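Local coordinates for papain-like protease (Human betacoronavirus 2c EMC/2012, PDB 4RNA), which probably acts as a cysteine protease that cleaves the viral replicase polyproteins and, as in related coronavirus enzymes, removes ubiquitin and ISG15 from host proteins, at residues G33-N38 with H54-A59; L22-T27 with P47-N52; S87-V92 with S147-A152. All blocks are in the same frame, centred on the assembly; numbering follows the deposited sequence.

How the interactions relate
Interactions 1 and 2 lie in the N-terminal ubiquitin-like domain, about 13 Å apart between centres, and both reach its five-stranded mixed sheet. Their segments alternate along the chain: 22-27 and 33-38 are followed by 47-52 and 54-59. Interaction 3 joins two helices of the neighbouring thumb, its centre about 16 Å from that of interaction 1. These two touch where F36 CZ of the strand lies 4.0 Å from S87 OG of helix 81-92, so the F36 side of the sheet meets the protease body. Interaction 2 stays apart from interaction 3, with nearest atoms about 17 Å apart. None of the four zinc-binding cysteines belongs to these segments; interaction 3 alone includes a bound phosphate.

Interaction 1: G33-N38 with H54-A59; sequences GCVFFN and HSLYLA
F36 and Y57 form a hydrogen-bonded antiparallel pair in which each backbone amide is satisfied by the other's carbonyl. F36 N donates to Y57 O at 2.8 Å, and Y57 N returns the bond to F36 O at 2.9 Å. Further on, A59 N reaches C34 O over 2.7 Å. Two acceptors have additional neighbours: V35 CA-H points at Y57 O, with V35 CA to Y57 O 3.4 Å, and L58 CD1 lies 3.4 Å from C34 O. Several of the remaining polar groups find partners outside the pair. D60 OD1 bonds C34 N, S43 OG bonds V35 N, Y86 OH bonds L58 O, and strand 5-11 takes the far edge of strand 55-58 through L9 and T11. This is the ubiquitin-like beta-grasp arrangement, with strand 35-37 beside 55-58. On one face L58 CD1 packs 3.7 Å from V35 CG1, crossing it obliquely; on the other lies the F36 ring, edge-to-face with Y86. F37, its CG anti to the backbone N (chi1 175°), carries its ring edge to S55 O and, in an offset edge-to-face pair, toward the face of H54, with ring centroids 5.5 Å apart and planes at 81°. The two strands are thus joined through three backbone bonds, with V35 and L58 packing on one face and F36 CB lying 4.1 Å from Y57 CB on the other.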
ATOM      1  N   GLY A  33      25.558  -5.088   2.550  1.00 27.77           N
ATOM      2  CA  GLY A  33      24.249  -4.432   2.700  1.00 28.35           C
ATOM      3  C   GLY A  33      23.417  -5.312   3.591  1.00 32.72           C
ATOM      4  O   GLY A  33      24.005  -6.170   4.275  1.00 31.55           O
ATOM      5  N   CYS A  34      22.096  -5.119   3.565  1.00 31.50           N
ATOM      6  CA  CYS A  34      21.148  -5.886   4.368  1.00 30.68           C
ATOM      7  C   CYS A  34      20.997  -7.257   3.701  1.00 34.51           C
ATOM      8  O   CYS A  34      20.610  -7.342   2.528  1.00 28.76           O
ATOM      9  CB  CYS A  34      19.784  -5.201   4.397  1.00 34.59           C
ATOM     10  SG  CYS A  34      18.607  -6.203   5.362  1.00 38.57           S
ATOM     11  N   VAL A  35      21.293  -8.311   4.450  1.00 32.16           N
ATOM     12  CA  VAL A  35      21.323  -9.658   3.831  1.00 36.29           C
ATOM     13  C   VAL A  35      20.596 -10.661   4.701  1.00 33.81           C
ATOM     14  O   VAL A  35      20.706 -10.654   5.952  1.00 33.28           O
ATOM     15  CB  VAL A  35      22.782 -10.186   3.589  1.00 38.78           C
ATOM     16  CG1 VAL A  35      23.446  -9.527   2.392  1.00 35.28           C
ATOM     17  CG2 VAL A  35      23.607  -9.996   4.841  1.00 33.97           C
ATOM     18  N   PHE A  36      19.891 -11.560   4.033  1.00 33.14           N
ATOM     19  CA  PHE A  36      19.172 -12.623   4.791  1.00 29.77           C
ATOM     20  C   PHE A  36      19.804 -13.954   4.420  1.00 31.83           C
ATOM     21  O   PHE A  36      20.194 -14.176   3.250  1.00 33.35           O
ATOM     22  CB  PHE A  36      17.692 -12.682   4.379  1.00 28.99           C
ATOM     23  CG  PHE A  36      16.851 -11.613   5.023  1.00 33.38           C
ATOM     24  CD1 PHE A  36      17.082 -10.296   4.747  1.00 31.03           C
ATOM     25  CD2 PHE A  36      15.899 -11.962   6.022  1.00 31.97           C
ATOM     26  CE1 PHE A  36      16.319  -9.289   5.354  1.00 33.84           C
ATOM     27  CE2 PHE A  36      15.117 -10.978   6.627  1.00 33.35           C
ATOM     28  CZ  PHE A  36      15.354  -9.639   6.305  1.00 37.67           C
ATOM     29  N   PHE A  37      19.818 -14.867   5.380  1.00 39.19           N
ATOM     30  CA  PHE A  37      20.250 -16.237   5.141  1.00 44.96           C
ATOM     31  C   PHE A  37      19.330 -17.169   5.892  1.00 47.11           C
ATOM     32  O   PHE A  37      19.128 -17.030   7.116  1.00 45.57           O
ATOM     33  CB  PHE A  37      21.682 -16.448   5.635  1.00 50.60           C
ATOM     34  CG  PHE A  37      22.159 -17.878   5.522  1.00 55.85           C
ATOM     35  CD1 PHE A  37      22.603 -18.391   4.294  1.00 56.85           C
ATOM     36  CD2 PHE A  37      22.170 -18.720   6.644  1.00 60.91           C
ATOM     37  CE1 PHE A  37      23.047 -19.717   4.185  1.00 61.74           C
ATOM     38  CE2 PHE A  37      22.599 -20.045   6.538  1.00 69.38           C
ATOM     39  CZ  PHE A  37      23.046 -20.543   5.313  1.00 64.96           C
ATOM     40  N   ASN A  38      18.762 -18.105   5.152  1.00 49.13           N
ATOM     41  CA  ASN A  38      17.856 -19.081   5.704  1.00 53.41           C
ATOM     42  C   ASN A  38      16.786 -18.399   6.538  1.00 53.20           C
ATOM     43  O   ASN A  38      16.422 -18.855   7.601  1.00 52.20           O
ATOM     44  CB  ASN A  38      18.628 -20.124   6.519  1.00 64.17           C
ATOM     45  CG  ASN A  38      17.887 -21.442   6.608  1.00 74.19           C
ATOM     46  OD1 ASN A  38      17.434 -21.976   5.590  1.00 87.77           O
ATOM     47  ND2 ASN A  38      17.740 -21.968   7.824  1.00 72.60           N
ATOM     48  N   HIS A  54      28.141 -20.356   0.218  1.00 40.50           N
ATOM     49  CA  HIS A  54      26.666 -20.239   0.373  1.00 44.96           C
ATOM     50  C   HIS A  54      26.057 -19.057  -0.359  1.00 46.91           C
ATOM     51  O   HIS A  54      26.758 -18.089  -0.740  1.00 36.99           O
ATOM     52  CB  HIS A  54      26.284 -20.173   1.839  1.00 52.02           C
ATOM     53  CG  HIS A  54      26.358 -21.495   2.530  1.00 62.10           C
ATOM     54  ND1 HIS A  54      25.271 -22.285   2.705  1.00 67.31           N
ATOM     55  CD2 HIS A  54      27.441 -22.185   3.069  1.00 67.67           C
ATOM     56  CE1 HIS A  54      25.637 -23.409   3.356  1.00 70.09           C
ATOM     57  NE2 HIS A  54      26.966 -23.351   3.575  1.00 72.20           N
ATOM     58  N   SER A  55      24.744 -19.163  -0.568  1.00 44.62           N
ATOM     59  CA  SER A  55      23.893 -18.137  -1.204  1.00 41.68           C
ATOM     60  C   SER A  55      23.311 -17.157  -0.206  1.00 41.09           C
ATOM     61  O   SER A  55      22.757 -17.587   0.779  1.00 40.91           O
ATOM     62  CB  SER A  55      22.719 -18.803  -1.922  1.00 38.49           C
ATOM     63  OG  SER A  55      23.174 -19.150  -3.204  1.00 55.42           O
ATOM     64  N   LEU A  56      23.402 -15.849  -0.491  1.00 35.56           N
ATOM     65  CA  LEU A  56      22.800 -14.831   0.381  1.00 36.21           C
ATOM     66  C   LEU A  56      21.743 -14.047  -0.339  1.00 34.01           C
ATOM     67  O   LEU A  56      21.893 -13.705  -1.540  1.00 31.35           O
ATOM     68  CB  LEU A  56      23.850 -13.856   0.935  1.00 36.71           C
ATOM     69  CG  LEU A  56      24.912 -14.410   1.870  1.00 40.16           C
ATOM     70  CD1 LEU A  56      25.847 -13.228   2.182  1.00 36.94           C
ATOM     71  CD2 LEU A  56      24.297 -15.030   3.158  1.00 44.02           C
ATOM     72  N   TYR A  57      20.679 -13.730   0.406  1.00 31.66           N
ATOM     73  CA  TYR A  57      19.591 -12.922  -0.162  1.00 31.75           C
ATOM     74  C   TYR A  57      19.800 -11.460   0.142  1.00 34.26           C
ATOM     75  O   TYR A  57      19.733 -11.062   1.237  1.00 25.84           O
ATOM     76  CB  TYR A  57      18.232 -13.423   0.350  1.00 33.32           C
ATOM     77  CG  TYR A  57      17.759 -14.445  -0.579  1.00 37.48           C
ATOM     78  CD1 TYR A  57      18.142 -15.774  -0.425  1.00 37.16           C
ATOM     79  CD2 TYR A  57      16.989 -14.073  -1.694  1.00 41.04           C
ATOM     80  CE1 TYR A  57      17.742 -16.729  -1.360  1.00 44.72           C
ATOM     81  CE2 TYR A  57      16.551 -15.023  -2.602  1.00 43.22           C
ATOM     82  CZ  TYR A  57      16.961 -16.327  -2.445  1.00 43.01           C
ATOM     83  OH  TYR A  57      16.507 -17.228  -3.377  1.00 63.25           O
ATOM     84  N   LEU A  58      20.122 -10.641  -0.839  1.00 26.02           N
ATOM     85  CA  LEU A  58      20.417  -9.211  -0.559  1.00 26.27           C
ATOM     86  C   LEU A  58      19.104  -8.380  -0.561  1.00 27.45           C
ATOM     87  O   LEU A  58      18.225  -8.601  -1.414  1.00 27.98           O
ATOM     88  CB  LEU A  58      21.374  -8.639  -1.627  1.00 27.10           C
ATOM     89  CG  LEU A  58      21.841  -7.171  -1.435  1.00 29.66           C
ATOM     90  CD1 LEU A  58      22.669  -6.902  -0.128  1.00 26.64           C
ATOM     91  CD2 LEU A  58      22.692  -6.829  -2.642  1.00 29.22           C
ATOM     92  N   ALA A  59      18.930  -7.457   0.394  1.00 29.27           N
ATOM     93  CA  ALA A  59      17.650  -6.671   0.495  1.00 28.62           C
ATOM     94  C   ALA A  59      17.874  -5.192   0.078  1.00 31.75           C
ATOM     95  O   ALA A  59      16.912  -4.484  -0.150  1.00 33.70           O
ATOM     96  CB  ALA A  59      17.009  -6.759   1.890  1.00 31.29           C
TER

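Interaction 2: L22-T27 with P47-N52; sequences LNNKNT and PDEKQN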
ATOM      1  N   LEU A  22      34.210 -11.601   0.694  1.00 31.90           N
ATOM      2  CA  LEU A  22      34.091 -10.862   1.934  1.00 33.83           C
ATOM      3  C   LEU A  22      35.253 -11.221   2.911  1.00 43.00           C
ATOM      4  O   LEU A  22      35.839 -12.307   2.801  1.00 40.87           O
ATOM      5  CB  LEU A  22      32.780 -11.294   2.605  1.00 33.22           C
ATOM      6  CG  LEU A  22      31.529 -10.979   1.724  1.00 30.48           C
ATOM      7  CD1 LEU A  22      30.307 -11.647   2.337  1.00 33.95           C
ATOM      8  CD2 LEU A  22      31.286  -9.484   1.723  1.00 29.65           C
ATOM      9  N   ASN A  23      35.544 -10.344   3.878  1.00 40.04           N
ATOM     10  CA  ASN A  23      36.532 -10.663   4.960  1.00 38.41           C
ATOM     11  C   ASN A  23      35.770 -10.976   6.188  1.00 41.36           C
ATOM     12  O   ASN A  23      34.553 -10.762   6.214  1.00 37.33           O
ATOM     13  CB  ASN A  23      37.484  -9.506   5.276  1.00 36.02           C
ATOM     14  CG  ASN A  23      36.780  -8.257   5.807  1.00 35.53           C
ATOM     15  OD1 ASN A  23      36.137  -8.257   6.865  1.00 46.14           O
ATOM     16  ND2 ASN A  23      36.913  -7.206   5.102  1.00 45.16           N
ATOM     17  N   ASN A  24      36.484 -11.431   7.209  1.00 38.88           N
ATOM     18  CA  ASN A  24      35.855 -11.688   8.493  1.00 46.76           C
ATOM     19  C   ASN A  24      36.155 -10.587   9.507  1.00 48.28           C
ATOM     20  O   ASN A  24      36.098 -10.828  10.701  1.00 54.87           O
ATOM     21  CB  ASN A  24      36.165 -13.102   9.027  1.00 49.19           C
ATOM     22  CG  ASN A  24      37.605 -13.266   9.517  1.00 55.43           C
ATOM     23  OD1 ASN A  24      38.477 -12.444   9.224  1.00 50.27           O
ATOM     24  ND2 ASN A  24      37.862 -14.355  10.259  1.00 55.95           N
ATOM     25  N   LYS A  25      36.483  -9.391   9.020  1.00 52.31           N
ATOM     26  CA  LYS A  25      36.722  -8.215   9.890  1.00 62.61           C
ATOM     27  C   LYS A  25      35.389  -7.451  10.125  1.00 64.32           C
ATOM     28  O   LYS A  25      34.888  -7.390  11.252  1.00 73.32           O
ATOM     29  CB  LYS A  25      37.777  -7.227   9.305  1.00 65.42           C
ATOM     30  CG  LYS A  25      39.001  -7.813   8.594  1.00 75.54           C
ATOM     31  CD  LYS A  25      40.133  -6.792   8.374  1.00 75.71           C
ATOM     32  CE  LYS A  25      40.926  -6.999   7.077  1.00 72.74           C
ATOM     33  NZ  LYS A  25      40.893  -8.368   6.468  1.00 72.76           N
ATOM     34  N   ASN A  26      34.824  -6.894   9.051  1.00 49.70           N
ATOM     35  CA  ASN A  26      33.615  -6.062   9.104  1.00 47.99           C
ATOM     36  C   ASN A  26      32.308  -6.876   9.044  1.00 44.46           C
ATOM     37  O   ASN A  26      32.295  -8.044   8.650  1.00 44.00           O
ATOM     38  CB  ASN A  26      33.618  -5.099   7.934  1.00 54.11           C
ATOM     39  CG  ASN A  26      34.864  -4.257   7.870  1.00 67.44           C
ATOM     40  OD1 ASN A  26      34.780  -3.037   7.751  1.00 79.42           O
ATOM     41  ND2 ASN A  26      36.024  -4.897   7.923  1.00 61.33           N
ATOM     42  N   THR A  27      31.199  -6.246   9.391  1.00 41.42           N
ATOM     43  CA  THR A  27      29.886  -6.893   9.203  1.00 37.59           C
ATOM     44  C   THR A  27      29.503  -7.040   7.741  1.00 33.12           C
ATOM     45  O   THR A  27      30.036  -6.334   6.856  1.00 33.42           O
ATOM     46  CB  THR A  27      28.778  -6.049   9.804  1.00 38.17           C
ATOM     47  OG1 THR A  27      28.872  -4.740   9.241  1.00 35.40           O
ATOM     48  CG2 THR A  27      28.916  -6.060  11.327  1.00 35.57           C
ATOM     49  N   PRO A  47      30.954 -12.048   8.753  1.00 33.65           N
ATOM     50  CA  PRO A  47      30.985 -13.298   7.947  1.00 39.92           C
ATOM     51  C   PRO A  47      31.978 -14.338   8.478  1.00 46.21           C
ATOM     52  O   PRO A  47      33.088 -13.990   8.972  1.00 44.30           O
ATOM     53  CB  PRO A  47      31.481 -12.819   6.561  1.00 36.61           C
ATOM     54  CG  PRO A  47      31.185 -11.357   6.549  1.00 34.40           C
ATOM     55  CD  PRO A  47      31.388 -10.887   7.976  1.00 38.10           C
ATOM     56  N   ASP A  48      31.583 -15.589   8.319  1.00 46.68           N
ATOM     57  CA  ASP A  48      32.206 -16.737   8.948  1.00 57.08           C
ATOM     58  C   ASP A  48      32.688 -17.754   7.876  1.00 55.84           C
ATOM     59  O   ASP A  48      32.057 -17.863   6.796  1.00 43.70           O
ATOM     60  CB  ASP A  48      31.149 -17.367   9.849  1.00 60.54           C
ATOM     61  CG  ASP A  48      31.694 -18.448  10.697  1.00 72.78           C
ATOM     62  OD1 ASP A  48      32.131 -18.129  11.822  1.00 84.70           O
ATOM     63  OD2 ASP A  48      31.682 -19.617  10.247  1.00 79.11           O
ATOM     64  N   GLU A  49      33.788 -18.487   8.158  1.00 56.83           N
ATOM     65  CA  GLU A  49      34.273 -19.577   7.262  1.00 55.99           C
ATOM     66  C   GLU A  49      33.103 -20.491   6.880  1.00 57.30           C
ATOM     67  O   GLU A  49      33.006 -20.956   5.742  1.00 59.31           O
ATOM     68  CB  GLU A  49      35.382 -20.450   7.904  1.00 59.35           C
ATOM     69  CG  GLU A  49      36.674 -19.761   8.341  1.00 71.44           C
ATOM     70  CD  GLU A  49      36.669 -19.330   9.817  1.00 76.86           C
ATOM     71  OE1 GLU A  49      37.182 -20.101  10.684  1.00 71.97           O
ATOM     72  OE2 GLU A  49      36.149 -18.218  10.112  1.00 71.61           O
ATOM     73  N   LYS A  50      32.210 -20.726   7.840  1.00 56.64           N
ATOM     74  CA  LYS A  50      31.085 -21.634   7.648  1.00 59.48           C
ATOM     75  C   LYS A  50      30.150 -21.264   6.479  1.00 66.66           C
ATOM     76  O   LYS A  50      29.640 -22.157   5.788  1.00 60.19           O
ATOM     77  CB  LYS A  50      30.388 -21.881   9.003  1.00 72.39           C
ATOM     78  CG  LYS A  50      31.234 -22.866   9.835  1.00 77.72           C
ATOM     79  CD  LYS A  50      31.289 -22.678  11.348  1.00 78.86           C
ATOM     80  CE  LYS A  50      32.446 -23.525  11.887  1.00 82.43           C
ATOM     81  NZ  LYS A  50      32.170 -24.181  13.199  1.00 88.49           N
ATOM     82  N   GLN A  51      29.993 -19.969   6.191  1.00 53.12           N
ATOM     83  CA  GLN A  51      29.132 -19.585   5.076  1.00 51.54           C
ATOM     84  C   GLN A  51      29.820 -19.440   3.733  1.00 43.41           C
ATOM     85  O   GLN A  51      29.176 -19.004   2.769  1.00 52.15           O
ATOM     86  CB  GLN A  51      28.249 -18.348   5.367  1.00 60.93           C
ATOM     87  CG  GLN A  51      28.929 -17.155   6.004  1.00 61.73           C
ATOM     88  CD  GLN A  51      28.494 -16.882   7.448  1.00 65.43           C
ATOM     89  OE1 GLN A  51      28.752 -15.800   7.983  1.00 60.72           O
ATOM     90  NE2 GLN A  51      27.846 -17.855   8.079  1.00 62.10           N
ATOM     91  N   ASN A  52      31.091 -19.823   3.633  1.00 43.10           N
ATOM     92  CA  ASN A  52      31.814 -19.799   2.324  1.00 40.41           C
ATOM     93  C   ASN A  52      31.122 -20.659   1.267  1.00 36.41           C
ATOM     94  O   ASN A  52      30.657 -21.759   1.547  1.00 38.54           O
ATOM     95  CB  ASN A  52      33.260 -20.254   2.524  1.00 40.93           C
ATOM     96  CG  ASN A  52      34.066 -20.245   1.242  1.00 44.64           C
ATOM     97  OD1 ASN A  52      34.340 -19.192   0.653  1.00 41.37           O
ATOM     98  ND2 ASN A  52      34.505 -21.442   0.823  1.00 47.85           N
TER
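A chi1 of 63° places N23 CG between its own backbone N and carbonyl carbon, and the amide it carries turns back into the turn, while the N23 carbonyl O meets P47 CG at 3.4 Å. From the next residue, N24 CB lies 3.2 Å from P47 O. The contact belongs to the ubiquitin-like beta-grasp domain: segment 22-27 holds the end of strand 18-23 and the turn that follows, into helix 28-31, and segment 47-52 lies in the loop before strand 55-58. P47 accounts for about half of the buried surface. P47 CD approaches the second carbonyl of the turn, 3.1 Å from N26 O; L22 CB makes a looser apolar contact with P47 CG at 4.3 Å. The oxygens N23 O and N26 O are both bonded by Q31 NE2 of the helix, so the proline carbons meet acceptors that already have a partner. The turn keeps its own shape through N23 OD1, which receives N26 N at 2.9 Å in the carbonyl plane as part of an Asx motif; a second bond, from K25 N, is modelled too short to be relied on. T27 occupies the N-cap position of helix 28-31, and its OG1 also bonds S30 OG. In the other segment Q51 OE1 accepts both from Y28 OH and from D48 N, the latter 2.9 Å away and lying 61° above the carbonyl plane of OE1.

Interaction 3: S87-V92 with S147-A152; sequences SLKAAV and STDFIA. With PO4 (phosphate ion), chain C.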
ATOM      1  N   SER A  87      11.123 -10.633   5.668  1.00 27.60           N
ATOM      2  CA  SER A  87      10.695 -10.766   7.116  1.00 28.90           C
ATOM      3  C   SER A  87       9.308 -11.422   7.220  1.00 30.04           C
ATOM      4  O   SER A  87       9.061 -12.154   8.193  1.00 31.10           O
ATOM      5  CB  SER A  87      10.585  -9.395   7.849  1.00 29.59           C
ATOM      6  OG  SER A  87      11.770  -8.625   7.666  1.00 36.42           O
ATOM      7  N   LEU A  88       8.362 -11.019   6.346  1.00 28.95           N
ATOM      8  CA  LEU A  88       7.002 -11.627   6.319  1.00 30.21           C
ATOM      9  C   LEU A  88       7.081 -13.118   6.097  1.00 33.06           C
ATOM     10  O   LEU A  88       6.406 -13.867   6.807  1.00 34.47           O
ATOM     11  CB  LEU A  88       6.090 -11.019   5.248  1.00 30.65           C
ATOM     12  CG  LEU A  88       5.635  -9.646   5.743  1.00 31.01           C
ATOM     13  CD1 LEU A  88       5.250  -8.770   4.575  1.00 24.74           C
ATOM     14  CD2 LEU A  88       4.563  -9.697   6.817  1.00 27.30           C
ATOM     15  N   LYS A  89       7.850 -13.527   5.067  1.00 35.16           N
ATOM     16  CA  LYS A  89       8.056 -14.972   4.769  1.00 32.53           C
ATOM     17  C   LYS A  89       8.501 -15.778   6.029  1.00 39.42           C
ATOM     18  O   LYS A  89       7.840 -16.789   6.453  1.00 32.41           O
ATOM     19  CB  LYS A  89       8.945 -15.080   3.520  1.00 36.15           C
ATOM     20  CG  LYS A  89       9.097 -16.472   2.990  1.00 45.76           C
ATOM     21  CD  LYS A  89       9.924 -16.464   1.740  1.00 42.36           C
ATOM     22  CE  LYS A  89      10.569 -17.814   1.690  1.00 46.38           C
ATOM     23  NZ  LYS A  89      10.865 -18.123   0.276  1.00 50.99           N
ATOM     24  N   ALA A  90       9.527 -15.266   6.705  1.00 37.67           N
ATOM     25  CA  ALA A  90       9.958 -15.841   7.994  1.00 40.95           C
ATOM     26  C   ALA A  90       8.787 -15.925   8.988  1.00 43.83           C
ATOM     27  O   ALA A  90       8.546 -16.976   9.569  1.00 52.27           O
ATOM     28  CB  ALA A  90      11.124 -15.028   8.581  1.00 34.56           C
ATOM     29  N   ALA A  91       8.062 -14.828   9.197  1.00 46.03           N
ATOM     30  CA  ALA A  91       6.942 -14.829  10.146  1.00 43.90           C
ATOM     31  C   ALA A  91       5.756 -15.714   9.695  1.00 43.88           C
ATOM     32  O   ALA A  91       5.228 -16.475  10.477  1.00 47.20           O
ATOM     33  CB  ALA A  91       6.462 -13.406  10.414  1.00 39.90           C
ATOM     34  N   VAL A  92       5.350 -15.644   8.435  1.00 42.98           N
ATOM     35  CA  VAL A  92       4.100 -16.361   8.081  1.00 43.00           C
ATOM     36  C   VAL A  92       4.343 -17.900   8.101  1.00 43.86           C
ATOM     37  O   VAL A  92       3.409 -18.708   8.143  1.00 40.85           O
ATOM     38  CB  VAL A  92       3.383 -15.854   6.800  1.00 47.26           C
ATOM     39  CG1 VAL A  92       3.173 -14.338   6.756  1.00 39.52           C
ATOM     40  CG2 VAL A  92       4.040 -16.345   5.553  1.00 48.36           C
ATOM     41  N   SER A 147       1.789 -22.590   0.796  1.00 27.46           N
ATOM     42  CA  SER A 147       1.164 -21.231   0.730  1.00 33.54           C
ATOM     43  C   SER A 147       2.014 -20.103   1.315  1.00 34.14           C
ATOM     44  O   SER A 147       1.587 -18.944   1.312  1.00 30.53           O
ATOM     45  CB  SER A 147      -0.220 -21.198   1.439  1.00 34.36           C
ATOM     46  OG  SER A 147      -1.201 -21.993   0.771  1.00 34.82           O
ATOM     47  N   THR A 148       3.176 -20.437   1.864  1.00 31.79           N
ATOM     48  CA  THR A 148       3.960 -19.417   2.568  1.00 33.18           C
ATOM     49  C   THR A 148       4.331 -18.230   1.657  1.00 29.29           C
ATOM     50  O   THR A 148       4.067 -17.078   2.007  1.00 31.78           O
ATOM     51  CB  THR A 148       5.227 -20.030   3.169  1.00 35.82           C
ATOM     52  OG1 THR A 148       4.814 -21.042   4.080  1.00 39.10           O
ATOM     53  CG2 THR A 148       6.078 -18.948   3.934  1.00 30.78           C
ATOM     54  N   ASP A 149       4.887 -18.484   0.497  1.00 27.37           N
ATOM     55  CA  ASP A 149       5.312 -17.355  -0.270  1.00 29.47           C
ATOM     56  C   ASP A 149       4.133 -16.496  -0.673  1.00 33.81           C
ATOM     57  O   ASP A 149       4.259 -15.281  -0.764  1.00 31.58           O
ATOM     58  CB  ASP A 149       5.989 -17.786  -1.558  1.00 33.32           C
ATOM     59  CG  ASP A 149       7.392 -18.302  -1.317  1.00 39.22           C
ATOM     60  OD1 ASP A 149       7.833 -18.311  -0.153  1.00 37.92           O
ATOM     61  OD2 ASP A 149       8.052 -18.703  -2.282  1.00 40.73           O
ATOM     62  N   PHE A 150       3.024 -17.135  -1.050  1.00 31.74           N
ATOM     63  CA  PHE A 150       1.907 -16.364  -1.616  1.00 29.63           C
ATOM     64  C   PHE A 150       1.295 -15.457  -0.551  1.00 27.33           C
ATOM     65  O   PHE A 150       0.978 -14.292  -0.769  1.00 29.67           O
ATOM     66  CB  PHE A 150       0.852 -17.321  -2.172  1.00 29.93           C
ATOM     67  CG  PHE A 150      -0.263 -16.632  -2.911  1.00 31.73           C
ATOM     68  CD1 PHE A 150       0.006 -15.962  -4.127  1.00 28.76           C
ATOM     69  CD2 PHE A 150      -1.556 -16.736  -2.470  1.00 33.63           C
ATOM     70  CE1 PHE A 150      -1.049 -15.376  -4.842  1.00 33.41           C
ATOM     71  CE2 PHE A 150      -2.621 -16.162  -3.186  1.00 34.25           C
ATOM     72  CZ  PHE A 150      -2.347 -15.473  -4.368  1.00 35.55           C
ATOM     73  N   ILE A 151       1.172 -15.985   0.618  1.00 26.32           N
ATOM     74  CA  ILE A 151       0.671 -15.202   1.693  1.00 27.88           C
ATOM     75  C   ILE A 151       1.651 -14.057   2.024  1.00 28.89           C
ATOM     76  O   ILE A 151       1.192 -12.909   2.183  1.00 29.26           O
ATOM     77  CB  ILE A 151       0.427 -16.035   2.951  1.00 31.16           C
ATOM     78  CG1 ILE A 151      -0.678 -17.080   2.713  1.00 33.50           C
ATOM     79  CG2 ILE A 151       0.080 -15.099   4.077  1.00 30.35           C
ATOM     80  CD1 ILE A 151      -0.574 -18.187   3.731  1.00 37.54           C
ATOM     81  N   ALA A 152       2.965 -14.331   2.128  1.00 26.23           N
ATOM     82  CA  ALA A 152       3.942 -13.265   2.449  1.00 25.21           C
ATOM     83  C   ALA A 152       3.972 -12.199   1.329  1.00 25.05           C
ATOM     84  O   ALA A 152       4.059 -10.999   1.571  1.00 24.68           O
ATOM     85  CB  ALA A 152       5.349 -13.857   2.700  1.00 26.15           C
TER
HETATM   86  P   PO4 C 402       1.577 -21.475   5.393  1.00 54.24           P
HETATM   87  O1  PO4 C 402       2.738 -21.406   6.389  1.00 62.52           O
HETATM   88  O2  PO4 C 402       1.960 -20.749   4.125  1.00 71.35           O
HETATM   89  O3  PO4 C 402       0.394 -20.779   6.051  1.00 62.98           O
HETATM   90  O4  PO4 C 402       1.238 -22.920   5.040  1.00 53.46           O
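D149 OD1 receives K89 NZ at 3.1 Å in a salt bridge, meeting it on the syn side of the carboxylate and 24° out of its plane. The other oxygen, OD2, is paired with K141 NZ of helix 133-143, so two lysines hold the carboxylate and would be expected to stabilise its negative charge. K89 turns CG anti to its backbone N (chi1 -172°) and runs extended from there; its methylene groups follow toward the acid, with K89 CE 3.3 Å from D149 OD1. Beside the bridge, the K89 chain crosses T148 at about a right angle, CG against CG2. This is a helix-helix contact in the thumb of the papain-like fold: the end of helix 81-92 crosses the start of helix 148-158, the short segments making an angle of 125° at an axis separation of 8.7 Å. The backbones come near at A152, with K89 CA 5.0 Å from A152 CA; A152 CB rests 3.5 Å from K89 N and 3.9 Å from L88 CB. V92 fills the other end, where V92 CG2 slides past T148 CG2 at 3.7 Å and V92 CG1 meets I151 CG2 at 4.2 Å. L88 and V92 both continue onto M155, further along the same helix. At the first turn of helix 148-158 lies a phosphate, probably from the crystallisation liquor; a hydrogen bond from T148 OG1 to its O2 is modelled, but O2 sits too close to its neighbours for it to be sure.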